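Local coordinates for homoserine O-acetyltransferase (Bacillus anthracis str. 'Ames Ancestor', PDB 3I1I), which transfers an acetyl group, in this family from acetyl-CoA, to the side-chain hydroxyl of L-homoserine, a step towards methionine, at the interface of chains A and B. Residues are numbered along the deposited sequence; one frame, centred on the assembly and turned at random. Chains: chain A/B, Homoserine O-acetyltransferase.

Contact 1: the interface of chains A and B. Residues chain A 183, 289, 291, 293-296; chain B 243, 245-247, 251.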
loop_
_atom_site.group_PDB
_atom_site.type_symbol
_atom_site.label_atom_id
_atom_site.label_comp_id
_atom_site.label_asym_id
_atom_site.label_seq_id
_atom_site.Cartn_x
_atom_site.Cartn_y
_atom_site.Cartn_z
ATOM N N GLN A 183 8.192 20.902 -0.633
ATOM C CA GLN A 183 8.924 19.636 -0.591
ATOM C C GLN A 183 7.922 18.561 -0.291
ATOM O O GLN A 183 7.141 18.731 0.624
ATOM C CB GLN A 183 9.982 19.660 0.523
ATOM C CG GLN A 183 11.040 20.732 0.346
ATOM C CD GLN A 183 12.029 20.802 1.521
ATOM O OE1 GLN A 183 11.623 21.046 2.655
ATOM N NE2 GLN A 183 13.330 20.630 1.235
ATOM N N LEU A 289 10.250 12.781 -5.594
ATOM C CA LEU A 289 11.435 13.611 -5.748
ATOM C C LEU A 289 11.184 15.105 -5.543
ATOM O O LEU A 289 12.165 15.850 -5.481
ATOM C CB LEU A 289 12.029 13.436 -7.149
ATOM C CG LEU A 289 12.714 12.103 -7.429
ATOM C CD1 LEU A 289 13.063 12.018 -8.902
ATOM C CD2 LEU A 289 13.928 11.895 -6.501
ATOM N N ASP A 291 11.087 18.707 -4.522
ATOM C CA ASP A 291 11.931 19.408 -3.558
ATOM C C ASP A 291 12.507 20.649 -4.206
ATOM O O ASP A 291 13.497 20.555 -4.959
ATOM C CB ASP A 291 13.101 18.511 -3.186
ATOM C CG ASP A 291 13.972 19.102 -2.089
ATOM O OD1 ASP A 291 13.605 20.183 -1.571
ATOM O OD2 ASP A 291 15.011 18.457 -1.727
ATOM N N ALA A 293 14.151 22.872 -2.831
ATOM C CA ALA A 293 15.542 23.023 -2.327
ATOM C C ALA A 293 16.556 22.170 -3.067
ATOM O O ALA A 293 17.746 22.380 -2.924
ATOM C CB ALA A 293 15.630 22.728 -0.807
ATOM N N HIS A 294 16.119 21.186 -3.833
ATOM C CA HIS A 294 17.082 20.355 -4.570
ATOM C C HIS A 294 17.877 21.220 -5.541
ATOM O O HIS A 294 17.323 21.958 -6.341
ATOM C CB HIS A 294 16.401 19.258 -5.370
ATOM C CG HIS A 294 17.366 18.379 -6.074
ATOM N ND1 HIS A 294 18.327 17.653 -5.398
ATOM C CD2 HIS A 294 17.569 18.142 -7.393
ATOM C CE1 HIS A 294 19.057 16.980 -6.273
ATOM N NE2 HIS A 294 18.621 17.263 -7.489
ATOM N N GLY A 295 19.181 21.134 -5.498
ATOM C CA GLY A 295 19.976 22.094 -6.265
ATOM C C GLY A 295 20.713 23.039 -5.326
ATOM O O GLY A 295 21.881 23.290 -5.512
ATOM N N PHE A 296 20.052 23.458 -4.261
ATOM C CA PHE A 296 20.481 24.565 -3.475
ATOM C C PHE A 296 21.087 24.056 -2.193
ATOM O O PHE A 296 21.139 22.852 -1.970
ATOM C CB PHE A 296 19.265 25.449 -3.188
ATOM C CG PHE A 296 18.679 26.090 -4.424
ATOM C CD1 PHE A 296 19.152 27.296 -4.885
ATOM C CD2 PHE A 296 17.649 25.478 -5.119
ATOM C CE1 PHE A 296 18.625 27.872 -6.015
ATOM C CE2 PHE A 296 17.114 26.047 -6.239
ATOM C CZ PHE A 296 17.600 27.242 -6.686
ATOM N N ARG B 243 14.482 14.785 4.511
ATOM C CA ARG B 243 14.901 14.793 3.123
ATOM C C ARG B 243 16.342 15.289 2.966
ATOM O O ARG B 243 16.724 16.277 3.520
ATOM C CB ARG B 243 13.939 15.666 2.324
ATOM C CG ARG B 243 14.080 15.537 0.817
ATOM C CD ARG B 243 12.966 16.341 0.091
ATOM N NE ARG B 243 11.693 15.643 0.107
ATOM C CZ ARG B 243 11.316 14.719 -0.783
ATOM N NH1 ARG B 243 12.107 14.373 -1.783
ATOM N NH2 ARG B 243 10.114 14.140 -0.694
ATOM N N SER B 245 18.510 17.057 0.423
ATOM C CA SER B 245 18.317 17.870 -0.763
ATOM C C SER B 245 19.553 18.000 -1.651
ATOM O O SER B 245 19.541 18.765 -2.613
ATOM C CB SER B 245 17.843 19.264 -0.357
ATOM O OG SER B 245 16.623 19.166 0.334
ATOM N N ILE B 246 20.585 17.221 -1.357
ATOM C CA ILE B 246 21.823 17.264 -2.088
ATOM C C ILE B 246 21.990 16.001 -2.911
ATOM O O ILE B 246 22.319 16.103 -4.037
ATOM C CB ILE B 246 23.026 17.458 -1.121
ATOM C CG1 ILE B 246 22.867 18.773 -0.344
ATOM C CG2 ILE B 246 24.353 17.443 -1.869
ATOM C CD1 ILE B 246 22.750 20.018 -1.224
ATOM N N GLU B 247 21.753 14.813 -2.374
ATOM C CA GLU B 247 22.005 13.574 -3.136
ATOM C C GLU B 247 21.330 13.612 -4.530
ATOM O O GLU B 247 20.165 14.040 -4.665
ATOM C CB GLU B 247 21.590 12.330 -2.346
ATOM C CG GLU B 247 20.088 12.219 -2.077
ATOM C CD GLU B 247 19.661 10.979 -1.287
ATOM O OE1 GLU B 247 20.502 10.048 -1.043
ATOM O OE2 GLU B 247 18.451 10.934 -0.923
ATOM N N TYR B 251 17.608 10.896 -8.468
ATOM C CA TYR B 251 17.135 11.666 -9.622
ATOM C C TYR B 251 17.550 11.048 -10.951
ATOM O O TYR B 251 17.236 11.587 -12.014
ATOM C CB TYR B 251 17.660 13.117 -9.548
ATOM C CG TYR B 251 16.978 13.912 -8.491
ATOM C CD1 TYR B 251 15.924 14.770 -8.801
ATOM C CD2 TYR B 251 17.304 13.743 -7.158
ATOM C CE1 TYR B 251 15.259 15.481 -7.811
ATOM C CE2 TYR B 251 16.633 14.427 -6.161
ATOM C CZ TYR B 251 15.628 15.301 -6.490
ATOM O OH TYR B 251 14.983 15.973 -5.488
HETATM O O HOH W 1 15.898 20.525 2.603
#
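The C-terminal end of helix 277-289 of chain A, with the loop after it (residues 291 to 296) and the loop residue A:Gln183, meets a loop of chain B that runs from B:Arg243 to the 3-10 helix 249-251. Both chains are alpha/beta-hydrolase-fold acetyltransferases, and the patch belongs to a two-fold symmetric interface between them.

B:Tyr251 is the flat piece that chain A clasps from both sides. Over one face lies the imidazole of A:His294, reaching in tip to tip and almost parallel, with planes 2° apart and centroids 3.7 Å apart. Against the opposite face rests the CD2 methyl of A:Leu289, 3.7 Å from the ring centroid, a CH-pi contact made as the two side chains slide past each other in opposite directions. An aromatic ring suits this slot because both broad faces are used, and a tyrosine adds a polar tip: its phenol OH donates to A:Leu289 O, 2.8 Å away and in the carbonyl plane, taking up a backbone acceptor where the helix ends.

A:His294, with CG anti to its backbone N (chi1 -178°), also sends ND1 to the carbonyl B:Ser245 O at 3.2 Å. That bond is bent, and the donor stands well above the carbonyl plane, so the ring's position seems to owe more to stacking.

B:Ser245, small enough to fit deep against chain A, gives its hydroxyl OG to the syn lone pair of A:Asp291 OD2 at 2.7 Å. The carboxylate is steadied from its own side, where the amide A:Gln183 NE2 donates to A:Asp291 OD1 at 2.9 Å, arriving above the carboxylate plane. Water 1 joins A:Gln183 NE2 to B:Ser245 OG. B:Arg243 comes tip to tip with the acid, its methylene CD nearest the carboxylate, its NE 4.7 Å from A:Asp291 OD2; no salt bridge forms, though the positive charge may still stabilise the ionised acid.

Contact 2: the interface of chains A and B. Residues chain A 229, 238, 241-243, 258, 260-261, 264; chain B 184, 186, 189-190, 194, 288-290.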
loop_
_atom_site.group_PDB
_atom_site.type_symbol
_atom_site.label_atom_id
_atom_site.label_comp_id
_atom_site.label_asym_id
_atom_site.label_seq_id
_atom_site.Cartn_x
_atom_site.Cartn_y
_atom_site.Cartn_z
HETATM N N MSE A 229 -7.418 6.801 -0.807
HETATM C CA MSE A 229 -7.643 6.779 0.631
HETATM C C MSE A 229 -6.915 7.883 1.418
HETATM O O MSE A 229 -7.145 7.991 2.597
HETATM C CB MSE A 229 -7.290 5.430 1.260
HETATM C CG MSE A 229 -8.088 4.258 0.739
HETATM SE SE MSE A 229 -9.997 4.521 0.862
HETATM C CE MSE A 229 -10.164 4.828 2.824
ATOM N N GLU A 238 -15.802 7.590 6.346
ATOM C CA GLU A 238 -16.641 7.031 7.380
ATOM C C GLU A 238 -18.126 7.233 7.052
ATOM O O GLU A 238 -18.926 6.298 7.231
ATOM C CB GLU A 238 -16.304 7.661 8.741
ATOM C CG GLU A 238 -16.738 6.852 9.915
ATOM C CD GLU A 238 -15.932 5.524 10.114
ATOM O OE1 GLU A 238 -14.753 5.425 9.689
ATOM O OE2 GLU A 238 -16.513 4.561 10.703
ATOM N N TYR A 241 -18.755 5.744 2.739
ATOM C CA TYR A 241 -18.770 4.288 2.610
ATOM C C TYR A 241 -18.925 3.677 4.010
ATOM O O TYR A 241 -17.988 3.064 4.569
ATOM C CB TYR A 241 -17.489 3.801 1.892
ATOM C CG TYR A 241 -17.099 4.711 0.761
ATOM C CD1 TYR A 241 -16.167 5.734 0.968
ATOM C CD2 TYR A 241 -17.710 4.601 -0.501
ATOM C CE1 TYR A 241 -15.828 6.604 -0.038
ATOM C CE2 TYR A 241 -17.391 5.482 -1.520
ATOM C CZ TYR A 241 -16.436 6.479 -1.279
ATOM O OH TYR A 241 -16.093 7.360 -2.263
ATOM N N PRO A 242 -20.105 3.860 4.609
ATOM C CA PRO A 242 -20.232 3.517 6.021
ATOM C C PRO A 242 -20.185 2.011 6.250
ATOM O O PRO A 242 -20.542 1.207 5.382
ATOM C CB PRO A 242 -21.620 4.068 6.397
ATOM C CG PRO A 242 -22.418 4.004 5.123
ATOM C CD PRO A 242 -21.413 4.138 3.983
ATOM N N ARG A 243 -19.764 1.637 7.442
ATOM C CA ARG A 243 -19.735 0.237 7.816
ATOM C C ARG A 243 -21.144 -0.358 7.900
ATOM O O ARG A 243 -22.026 0.206 8.477
ATOM C CB ARG A 243 -19.010 0.101 9.151
ATOM C CG ARG A 243 -18.651 -1.328 9.525
ATOM C CD ARG A 243 -17.786 -1.355 10.816
ATOM N NE ARG A 243 -16.404 -0.996 10.552
ATOM C CZ ARG A 243 -15.455 -1.848 10.150
ATOM N NH1 ARG A 243 -15.724 -3.129 9.966
ATOM N NH2 ARG A 243 -14.203 -1.426 9.947
ATOM N N THR A 258 -16.056 -6.649 2.682
ATOM C CA THR A 258 -17.109 -5.827 3.274
ATOM C C THR A 258 -17.726 -4.961 2.190
ATOM O O THR A 258 -17.196 -4.830 1.068
ATOM C CB THR A 258 -16.560 -4.876 4.399
ATOM O OG1 THR A 258 -15.610 -3.942 3.840
ATOM C CG2 THR A 258 -15.965 -5.661 5.540
ATOM N N PHE A 260 -18.047 -1.726 2.246
ATOM C CA PHE A 260 -17.203 -0.553 1.968
ATOM C C PHE A 260 -16.040 -0.923 1.060
ATOM O O PHE A 260 -15.741 -0.156 0.135
ATOM C CB PHE A 260 -16.771 0.244 3.208
ATOM C CG PHE A 260 -15.960 -0.522 4.204
ATOM C CD1 PHE A 260 -14.598 -0.619 4.073
ATOM C CD2 PHE A 260 -16.573 -1.097 5.325
ATOM C CE1 PHE A 260 -13.825 -1.346 5.029
ATOM C CE2 PHE A 260 -15.838 -1.831 6.276
ATOM C CZ PHE A 260 -14.447 -1.935 6.131
ATOM N N GLU A 261 -15.455 -2.119 1.242
ATOM C CA GLU A 261 -14.379 -2.543 0.360
ATOM C C GLU A 261 -14.861 -2.665 -1.090
ATOM O O GLU A 261 -14.134 -2.278 -2.024
ATOM C CB GLU A 261 -13.766 -3.856 0.818
ATOM C CG GLU A 261 -12.836 -3.748 2.023
ATOM C CD GLU A 261 -12.410 -5.113 2.555
ATOM O OE1 GLU A 261 -13.263 -5.857 3.102
ATOM O OE2 GLU A 261 -11.207 -5.430 2.420
ATOM N N ILE A 264 -15.445 0.954 -2.610
ATOM C CA ILE A 264 -14.150 1.549 -2.916
ATOM C C ILE A 264 -13.409 0.798 -4.021
ATOM O O ILE A 264 -12.819 1.432 -4.873
ATOM C CB ILE A 264 -13.287 1.734 -1.649
ATOM C CG1 ILE A 264 -13.953 2.767 -0.731
ATOM C CG2 ILE A 264 -11.867 2.149 -2.003
ATOM C CD1 ILE A 264 -13.574 2.686 0.738
ATOM N N ASN B 184 -13.467 -0.126 13.693
ATOM C CA ASN B 184 -12.240 0.259 13.039
ATOM C C ASN B 184 -12.597 1.274 11.940
ATOM O O ASN B 184 -13.454 1.014 11.107
ATOM C CB ASN B 184 -11.499 -0.921 12.441
ATOM C CG ASN B 184 -10.043 -0.587 12.162
ATOM O OD1 ASN B 184 -9.339 -0.207 13.087
ATOM N ND2 ASN B 184 -9.584 -0.730 10.909
ATOM N N ILE B 186 -13.001 3.361 8.661
ATOM C CA ILE B 186 -12.987 2.932 7.270
ATOM C C ILE B 186 -11.618 3.226 6.632
ATOM O O ILE B 186 -11.074 2.377 5.950
ATOM C CB ILE B 186 -14.098 3.663 6.453
ATOM C CG1 ILE B 186 -15.481 3.323 7.013
ATOM C CG2 ILE B 186 -14.018 3.312 4.957
ATOM C CD1 ILE B 186 -15.816 1.811 7.049
ATOM N N SER B 189 -9.250 0.715 7.820
ATOM C CA SER B 189 -9.615 -0.619 7.370
ATOM C C SER B 189 -9.174 -0.884 5.945
ATOM O O SER B 189 -8.743 -2.008 5.618
ATOM C CB SER B 189 -11.124 -0.828 7.509
ATOM O OG SER B 189 -11.540 -0.628 8.855
ATOM N N VAL B 190 -9.247 0.146 5.103
ATOM C CA VAL B 190 -8.806 -0.009 3.719
ATOM C C VAL B 190 -7.299 0.288 3.576
ATOM O O VAL B 190 -6.527 -0.493 2.992
ATOM C CB VAL B 190 -9.620 0.901 2.749
ATOM C CG1 VAL B 190 -9.170 0.667 1.318
ATOM C CG2 VAL B 190 -11.159 0.664 2.926
ATOM N N GLN B 194 -6.942 -3.771 4.395
ATOM C CA GLN B 194 -7.176 -4.326 3.055
ATOM C C GLN B 194 -5.904 -4.262 2.197
ATOM O O GLN B 194 -5.476 -5.271 1.627
ATOM C CB GLN B 194 -8.289 -3.576 2.314
ATOM C CG GLN B 194 -8.589 -4.183 0.966
ATOM C CD GLN B 194 -9.621 -3.456 0.132
ATOM O OE1 GLN B 194 -10.127 -2.396 0.512
ATOM N NE2 GLN B 194 -9.940 -4.027 -1.041
ATOM N N LEU B 288 -9.762 -5.174 10.495
ATOM C CA LEU B 288 -10.703 -4.604 9.531
ATOM C C LEU B 288 -12.177 -4.967 9.846
ATOM O O LEU B 288 -13.082 -4.173 9.592
ATOM C CB LEU B 288 -10.285 -5.051 8.143
ATOM C CG LEU B 288 -11.108 -5.141 6.885
ATOM C CD1 LEU B 288 -10.097 -5.688 5.871
ATOM C CD2 LEU B 288 -12.294 -6.079 7.024
ATOM N N LEU B 289 -12.382 -6.152 10.418
ATOM C CA LEU B 289 -13.700 -6.569 10.873
ATOM C C LEU B 289 -14.128 -5.952 12.205
ATOM O O LEU B 289 -15.296 -6.116 12.565
ATOM C CB LEU B 289 -13.748 -8.092 11.039
ATOM C CG LEU B 289 -13.741 -8.910 9.752
ATOM C CD1 LEU B 289 -13.590 -10.380 10.094
ATOM C CD2 LEU B 289 -14.985 -8.608 8.894
ATOM N N HIS B 290 -13.228 -5.269 12.937
ATOM C CA HIS B 290 -13.559 -4.814 14.272
ATOM C C HIS B 290 -14.724 -3.812 14.335
ATOM O O HIS B 290 -14.650 -2.705 13.814
ATOM C CB HIS B 290 -12.354 -4.218 14.997
ATOM C CG HIS B 290 -12.704 -3.580 16.304
ATOM N ND1 HIS B 290 -13.153 -4.310 17.383
ATOM C CD2 HIS B 290 -12.731 -2.278 16.689
ATOM C CE1 HIS B 290 -13.438 -3.488 18.382
ATOM N NE2 HIS B 290 -13.180 -2.247 17.991
HETATM O O HOH W 2 -16.167 1.839 10.859
HETATM O O HOH W 3 -11.470 -0.928 -1.366
#
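B:Ile186, the first residue of helix 186-202 in chain B, buries the most surface here, pushing into chain A between A:Glu238 and A:Phe260. Its branched chain suits a place with neighbours on several sides: CD1 sits over one face of the A:Phe260 ring, 3.6 Å from the centroid, while CG1 crosses the A:Glu238 carboxylate obliquely. Being at the helix start, its backbone N is available to an outside acceptor, and A:Glu238 OE1 takes it with the syn lone pair at 2.9 Å, nearly straight at 170°. The acid thus caps the helix, where the dipole may favour its charge.

A:Phe260 has CG in the crowded position between backbone N and carbonyl carbon (chi1 61°). Its rim touches B:Ser189 CB and B:Val190 CG2, and a second valine branch, CG1, meets the selenomethionine A:Met229.

A:Glu261, the most buried residue on chain A's side, meets B:Gln194 tip to tip, carboxylate and amide planes 88° apart. Its OE1 is held by its own chain, accepting from both A:Thr258 N and A:Thr258 OG1, while the methyls of B:Leu288 close over the pair.

A:Arg243 slides its flat guanidinium between A:Phe260 on one face and B:His290 O on the other, turning its N-H groups outward to chain B. A bend at chi3 brings it there, and arginine suits the place by having several coplanar donors for neighbouring carbonyls. Water 2 bridges A:Arg243 NE to A:Glu238 OE2 and B:Asn184 O. A:Arg243 NH2 bonds to B:Asn184 O at 2.8 Å, on a lone pair. B:Leu288 O is gripped end-on by A:Arg243 NH1 at 2.9 Å and A:Arg243 NH2 at 3.0 Å.

The centres of contact 1 and contact 2 lie about 37 Å apart, on either side of the two-fold axis that relates chains A and B. Arg243 and Leu289 serve in both, with chain roles exchanged, so the end of helix 277-289 and the stretch around residue 243 form one continuous surface in each half of the interface. By symmetry, the twin of contact 2 places B:Arg243 against A:Leu288 beside contact 1, so each half of the interface holds one copy of contact 1 next to one copy of contact 2. Such repeated pairing agrees with a dimer as building block of the deposited four-chain assembly, though the coordinates alone do not establish the oligomer in solution.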